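Local coordinates for protein type III effector XopAI (Xanthomonas citri, PDB 6K93) that has a mono-ADP-ribosyltransferase fold and probably acts as a type III effector inside plant cells, where its domain may bind arginine-containing peptides, at residues A111-T116 with F199-I204; M260-E265 with L308-S313. All blocks are in the same frame, centred on the assembly; numbering follows the deposited sequence.

Contact 1: residues A111-T116 with F199-I204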
loop_
_atom_site.group_PDB
_atom_site.type_symbol
_atom_site.label_atom_id
_atom_site.label_comp_id
_atom_site.label_asym_id
_atom_site.label_seq_id
_atom_site.Cartn_x
_atom_site.Cartn_y
_atom_site.Cartn_z
ATOM N N ALA A 111 7.872 -12.497 1.292
ATOM C CA ALA A 111 6.734 -12.680 2.189
ATOM C C ALA A 111 7.118 -12.689 3.662
ATOM O O ALA A 111 6.223 -12.704 4.519
ATOM C CB ALA A 111 6.003 -13.984 1.851
ATOM N N GLN A 112 8.409 -12.670 3.989
ATOM C CA GLN A 112 8.832 -12.608 5.379
ATOM C C GLN A 112 9.096 -11.179 5.848
ATOM O O GLN A 112 9.536 -10.981 6.986
ATOM C CB GLN A 112 10.090 -13.464 5.578
ATOM C CG GLN A 112 9.989 -14.873 4.953
ATOM C CD GLN A 112 8.677 -15.593 5.266
ATOM O OE1 GLN A 112 8.011 -16.115 4.364
ATOM N NE2 GLN A 112 8.302 -15.627 6.541
ATOM N N PHE A 113 8.833 -10.187 4.996
ATOM C CA PHE A 113 8.974 -8.789 5.392
ATOM C C PHE A 113 8.098 -8.491 6.600
ATOM O O PHE A 113 6.912 -8.803 6.599
ATOM C CB PHE A 113 8.581 -7.874 4.216
ATOM C CG PHE A 113 8.873 -6.412 4.461
ATOM C CD1 PHE A 113 8.087 -5.662 5.316
ATOM C CD2 PHE A 113 9.920 -5.790 3.811
ATOM C CE1 PHE A 113 8.363 -4.348 5.550
ATOM C CE2 PHE A 113 10.194 -4.450 4.038
ATOM C CZ PHE A 113 9.411 -3.735 4.905
ATOM N N ARG A 114 8.676 -7.869 7.623
ATOM C CA ARG A 114 7.914 -7.465 8.794
ATOM C C ARG A 114 8.416 -6.133 9.337
ATOM O O ARG A 114 9.627 -5.904 9.441
ATOM C CB ARG A 114 8.013 -8.517 9.926
ATOM C CG ARG A 114 7.470 -9.897 9.598
ATOM C CD ARG A 114 5.936 -9.885 9.517
ATOM N NE ARG A 114 5.360 -11.207 9.358
ATOM C CZ ARG A 114 5.268 -11.866 8.208
ATOM N NH1 ARG A 114 5.739 -11.356 7.087
ATOM N NH2 ARG A 114 4.691 -13.078 8.174
ATOM N N SER A 115 7.482 -5.284 9.753
ATOM C CA SER A 115 7.852 -4.062 10.439
ATOM C C SER A 115 8.340 -4.378 11.855
ATOM O O SER A 115 7.868 -5.306 12.513
ATOM C CB SER A 115 6.681 -3.082 10.521
ATOM O OG SER A 115 5.635 -3.612 11.364
ATOM N N THR A 116 9.302 -3.604 12.314
ATOM C CA THR A 116 9.826 -3.673 13.674
ATOM C C THR A 116 9.023 -2.754 14.575
ATOM O O THR A 116 8.330 -1.843 14.102
ATOM C CB THR A 116 11.288 -3.247 13.705
ATOM O OG1 THR A 116 11.368 -1.859 13.371
ATOM C CG2 THR A 116 12.115 -4.077 12.755
ATOM N N PHE A 199 5.156 4.824 6.177
ATOM C CA PHE A 199 3.896 4.198 5.803
ATOM C C PHE A 199 4.154 2.876 5.073
ATOM O O PHE A 199 3.512 1.850 5.338
ATOM C CB PHE A 199 3.109 5.128 4.853
ATOM C CG PHE A 199 2.076 6.007 5.508
ATOM C CD1 PHE A 199 2.453 7.077 6.322
ATOM C CD2 PHE A 199 0.739 5.816 5.266
ATOM C CE1 PHE A 199 1.493 7.912 6.909
ATOM C CE2 PHE A 199 -0.227 6.636 5.847
ATOM C CZ PHE A 199 0.145 7.681 6.656
ATOM N N ALA A 200 5.073 2.899 4.102
ATOM C CA ALA A 200 5.292 1.736 3.245
ATOM C C ALA A 200 5.671 0.509 4.057
ATOM O O ALA A 200 5.189 -0.598 3.783
ATOM C CB ALA A 200 6.367 2.063 2.205
ATOM N N LYS A 201 6.546 0.672 5.057
ATOM C CA LYS A 201 7.005 -0.491 5.808
ATOM C C LYS A 201 5.848 -1.190 6.498
ATOM O O LYS A 201 5.793 -2.418 6.539
ATOM C CB LYS A 201 8.066 -0.064 6.826
ATOM C CG LYS A 201 9.302 0.494 6.165
ATOM C CD LYS A 201 10.285 1.044 7.169
ATOM C CE LYS A 201 11.423 1.723 6.444
ATOM N NZ LYS A 201 12.248 2.565 7.372
ATOM N N CYS A 202 4.929 -0.435 7.063
ATOM C CA CYS A 202 3.823 -1.048 7.785
ATOM C C CYS A 202 2.760 -1.616 6.851
ATOM O O CYS A 202 2.182 -2.664 7.157
ATOM C CB CYS A 202 3.235 -0.045 8.767
ATOM S SG CYS A 202 4.340 0.189 10.189
ATOM N N ILE A 203 2.516 -0.996 5.700
ATOM C CA ILE A 203 1.578 -1.596 4.754
ATOM C C ILE A 203 2.141 -2.896 4.204
ATOM O O ILE A 203 1.446 -3.907 4.126
ATOM C CB ILE A 203 1.240 -0.620 3.614
ATOM C CG1 ILE A 203 0.546 0.637 4.127
ATOM C CG2 ILE A 203 0.370 -1.327 2.572
ATOM C CD1 ILE A 203 0.383 1.722 3.059
ATOM N N ILE A 204 3.414 -2.898 3.809
ATOM C CA ILE A 204 4.022 -4.109 3.266
ATOM C C ILE A 204 4.004 -5.212 4.307
ATOM O O ILE A 204 3.685 -6.360 4.002
ATOM C CB ILE A 204 5.452 -3.832 2.766
ATOM C CG1 ILE A 204 5.399 -2.847 1.602
ATOM C CG2 ILE A 204 6.134 -5.117 2.333
ATOM C CD1 ILE A 204 6.766 -2.327 1.181
#

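Contact 2: residues M260-E265 with L308-S313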
loop_
_atom_site.group_PDB
_atom_site.type_symbol
_atom_site.label_atom_id
_atom_site.label_comp_id
_atom_site.label_asym_id
_atom_site.label_seq_id
_atom_site.Cartn_x
_atom_site.Cartn_y
_atom_site.Cartn_z
ATOM N N MET A 260 -11.690 5.184 -17.419
ATOM C CA MET A 260 -10.308 5.505 -17.127
ATOM C C MET A 260 -9.395 5.296 -18.337
ATOM O O MET A 260 -9.653 4.461 -19.220
ATOM C CB MET A 260 -9.835 4.660 -15.946
ATOM C CG MET A 260 -10.712 4.814 -14.708
ATOM S SD MET A 260 -10.746 6.534 -14.145
ATOM C CE MET A 260 -9.026 6.699 -13.760
ATOM N N ALA A 261 -8.283 6.067 -18.355
ATOM C CA ALA A 261 -7.363 6.025 -19.486
ATOM C C ALA A 261 -6.611 4.697 -19.590
ATOM O O ALA A 261 -6.234 4.285 -20.689
ATOM C CB ALA A 261 -6.370 7.163 -19.391
ATOM N N VAL A 262 -6.356 4.037 -18.468
ATOM C CA VAL A 262 -5.681 2.753 -18.409
ATOM C C VAL A 262 -6.522 1.838 -17.532
ATOM O O VAL A 262 -6.937 2.227 -16.436
ATOM C CB VAL A 262 -4.266 2.867 -17.830
ATOM C CG1 VAL A 262 -3.584 1.506 -17.835
ATOM C CG2 VAL A 262 -3.440 3.843 -18.651
ATOM N N GLU A 263 -6.789 0.647 -18.015
ATOM C CA GLU A 263 -7.476 -0.367 -17.229
ATOM C C GLU A 263 -6.594 -1.592 -17.123
ATOM O O GLU A 263 -5.779 -1.862 -18.005
ATOM C CB GLU A 263 -8.810 -0.784 -17.834
ATOM C CG GLU A 263 -9.844 0.312 -17.763
ATOM C CD GLU A 263 -11.135 -0.024 -18.497
ATOM O OE1 GLU A 263 -11.236 -1.100 -19.141
ATOM O OE2 GLU A 263 -12.073 0.799 -18.414
ATOM N N TRP A 264 -6.781 -2.354 -16.046
ATOM C CA TRP A 264 -6.120 -3.632 -15.907
ATOM C C TRP A 264 -7.122 -4.717 -15.540
ATOM O O TRP A 264 -8.058 -4.479 -14.780
ATOM C CB TRP A 264 -5.090 -3.662 -14.791
ATOM C CG TRP A 264 -3.847 -2.867 -14.813
ATOM C CD1 TRP A 264 -2.598 -3.388 -14.874
ATOM C CD2 TRP A 264 -3.688 -1.451 -14.601
ATOM N NE1 TRP A 264 -1.656 -2.392 -14.749
ATOM C CE2 TRP A 264 -2.298 -1.195 -14.586
ATOM C CE3 TRP A 264 -4.570 -0.381 -14.434
ATOM C CZ2 TRP A 264 -1.769 0.089 -14.409
ATOM C CZ3 TRP A 264 -4.045 0.899 -14.283
ATOM C CH2 TRP A 264 -2.663 1.120 -14.261
ATOM N N GLU A 265 -6.858 -5.925 -16.023
ATOM C CA GLU A 265 -7.442 -7.153 -15.504
ATOM C C GLU A 265 -6.280 -7.987 -15.011
ATOM O O GLU A 265 -5.463 -8.420 -15.823
ATOM C CB GLU A 265 -8.229 -7.927 -16.560
ATOM C CG GLU A 265 -9.478 -7.238 -17.027
ATOM C CD GLU A 265 -10.416 -8.175 -17.855
ATOM O OE1 GLU A 265 -11.234 -7.625 -18.556
ATOM O OE2 GLU A 265 -10.248 -9.387 -17.760
ATOM N N LEU A 308 -5.214 2.085 -23.076
ATOM C CA LEU A 308 -4.434 0.886 -22.845
ATOM C C LEU A 308 -5.179 0.020 -21.844
ATOM O O LEU A 308 -5.645 0.506 -20.806
ATOM C CB LEU A 308 -3.047 1.199 -22.318
ATOM C CG LEU A 308 -2.294 1.983 -23.402
ATOM C CD1 LEU A 308 -1.255 2.914 -22.797
ATOM C CD2 LEU A 308 -1.700 1.022 -24.439
ATOM N N LYS A 309 -5.303 -1.262 -22.162
ATOM C CA LYS A 309 -5.884 -2.237 -21.247
ATOM C C LYS A 309 -4.886 -3.372 -21.065
ATOM O O LYS A 309 -4.495 -4.040 -22.037
ATOM C CB LYS A 309 -7.218 -2.773 -21.743
ATOM C CG LYS A 309 -7.822 -3.691 -20.719
ATOM C CD LYS A 309 -9.252 -4.039 -21.050
ATOM C CE LYS A 309 -9.785 -5.035 -20.049
ATOM N NZ LYS A 309 -11.187 -5.444 -20.393
ATOM N N ILE A 310 -4.464 -3.575 -19.821
ATOM C CA ILE A 310 -3.389 -4.501 -19.499
ATOM C C ILE A 310 -3.984 -5.757 -18.891
ATOM O O ILE A 310 -4.717 -5.678 -17.907
ATOM C CB ILE A 310 -2.398 -3.851 -18.520
ATOM C CG1 ILE A 310 -1.814 -2.574 -19.132
ATOM C CG2 ILE A 310 -1.323 -4.844 -18.094
ATOM C CD1 ILE A 310 -1.268 -1.632 -18.103
ATOM N N TYR A 311 -3.659 -6.907 -19.465
ATOM C CA TYR A 311 -4.016 -8.206 -18.912
ATOM C C TYR A 311 -2.759 -8.833 -18.338
ATOM O O TYR A 311 -1.765 -8.981 -19.047
ATOM C CB TYR A 311 -4.609 -9.112 -19.983
ATOM C CG TYR A 311 -5.870 -8.573 -20.616
ATOM C CD1 TYR A 311 -5.821 -7.596 -21.594
ATOM C CD2 TYR A 311 -7.117 -9.043 -20.226
ATOM C CE1 TYR A 311 -6.960 -7.103 -22.176
ATOM C CE2 TYR A 311 -8.261 -8.563 -20.809
ATOM C CZ TYR A 311 -8.183 -7.596 -21.780
ATOM O OH TYR A 311 -9.331 -7.125 -22.373
ATOM N N GLN A 312 -2.769 -9.129 -17.049
ATOM C CA GLN A 312 -1.576 -9.680 -16.430
ATOM C C GLN A 312 -1.976 -10.681 -15.368
ATOM O O GLN A 312 -3.107 -10.677 -14.877
ATOM C CB GLN A 312 -0.697 -8.580 -15.829
ATOM C CG GLN A 312 -1.380 -7.775 -14.759
ATOM C CD GLN A 312 -0.524 -6.669 -14.183
ATOM O OE1 GLN A 312 0.593 -6.411 -14.658
ATOM N NE2 GLN A 312 -1.044 -5.997 -13.173
ATOM N N SER A 313 -1.027 -11.546 -15.037
ATOM C CA SER A 313 -1.226 -12.621 -14.074
ATOM C C SER A 313 -0.131 -12.609 -13.028
ATOM O O SER A 313 1.050 -12.662 -13.373
ATOM C CB SER A 313 -1.242 -13.989 -14.776
ATOM O OG SER A 313 -2.342 -14.071 -15.660
HETATM O O HOH W 1 -11.592 -3.432 -18.130
#

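Contact 1: residues A111-T116 with F199-I204
The ring of Phe113 has one face against Ile204 and one edge against the backbone of Lys201. CG2 of Ile204 stands over the face in a CH-pi contact, 3.8 Å from the ring centroid and displaced toward the rim on the CD1 side. O of Lys201 sits at the ring's edge, close to its plane, 3.4 Å from CE1 of Phe113. The second flat group, the guanidinium of Arg114, folds back along its own loop with two carbonyl oxygens in its plane: NH1 of Arg114 bridges O of Ala111 and O of Phe113, 2.9 Å from each, standing well above the plane of the second carbonyl. With CG anti to the backbone N (chi1 -172°), Phe113 extends from the loop to the helix surface. Farther along, CB of Ser115 rests 4.0 Å from SG of Cys202, while its hydroxyl is hydrogen-bonded to Asp167. No hydrogen bond joins 111-116 to 199-204 themselves; Ser115 N reaches Ser205, one residue farther along the helix. This buried contact thus lays the link between helices 95-109 and 117-128 against helix 194-209, with Leu102 and Val106 of helix 95-109 also packed on Phe113.

Contact 2: residues M260-E265 with L308-S313
Two neighbouring parallel strands meet here, 262-265 and 308-313, inside the mixed five-stranded sheet of the mono-ADP-ribosyltransferase fold. Strand 218-224 flanks 262-268, and strand 293-301 flanks 308-315. Glu263, Glu265 and Ile310 each use both N-H and C=O across the seam, the pattern of parallel pairing: Glu263 N donates to Leu308 O, Ile310 N to Glu263 O (2.8 Å), Glu265 N to Ile310 O and Gln312 N to Glu265 O. The bond from Leu308 N to Ala261 O at the start is weak. On the face carrying Val262, Trp264 and Ile310, the indole is covered on one side by CD1 of Ile310, 3.8 Å from the centroid of the five-membered ring, and by CG1 of Val262. Val231 of helix 228-234 packs on Val262 and Ile310. The other face is polar. Lys309 runs fully stretched from the strand, chi1 at -176°, with its ammonium between the two glutamates. A water donates to OE1 of Glu263 and accepts a weak bond from NZ of Lys309. Tyr311 OH, held by Glu300, receives another weak bond from that ammonium. The carboxylate of Glu265 lies alongside the Tyr311 ring, planes 57° apart, with CD of Glu265 3.7 Å from CE2 of Tyr311. It also takes the salt bridge: NZ of Lys309 lies 2.9 Å from OE1 of Glu265, on its anti side and 31° out of the carboxylate plane.

Both segments of contact 1 come earlier in the chain than those of contact 2, and the chain's centre lies between the two sites. Their centres are about 27 Å apart and their nearest atoms about 16 Å, so they do not touch. Contact 1 sets a loop against a helix in the helical region, where helices 95-109, 117-128 and 194-209 come together; contact 2 pairs two strands in the sheet of the mono-ADP-ribosyltransferase fold, with helix 228-234 on one face. No helix or strand is shared, but all four segments fall within the range of the NAD:arginine ADP-ribosyltransferase family. In sequence, the helices around contact 1 precede the strands of the sheet that holds contact 2.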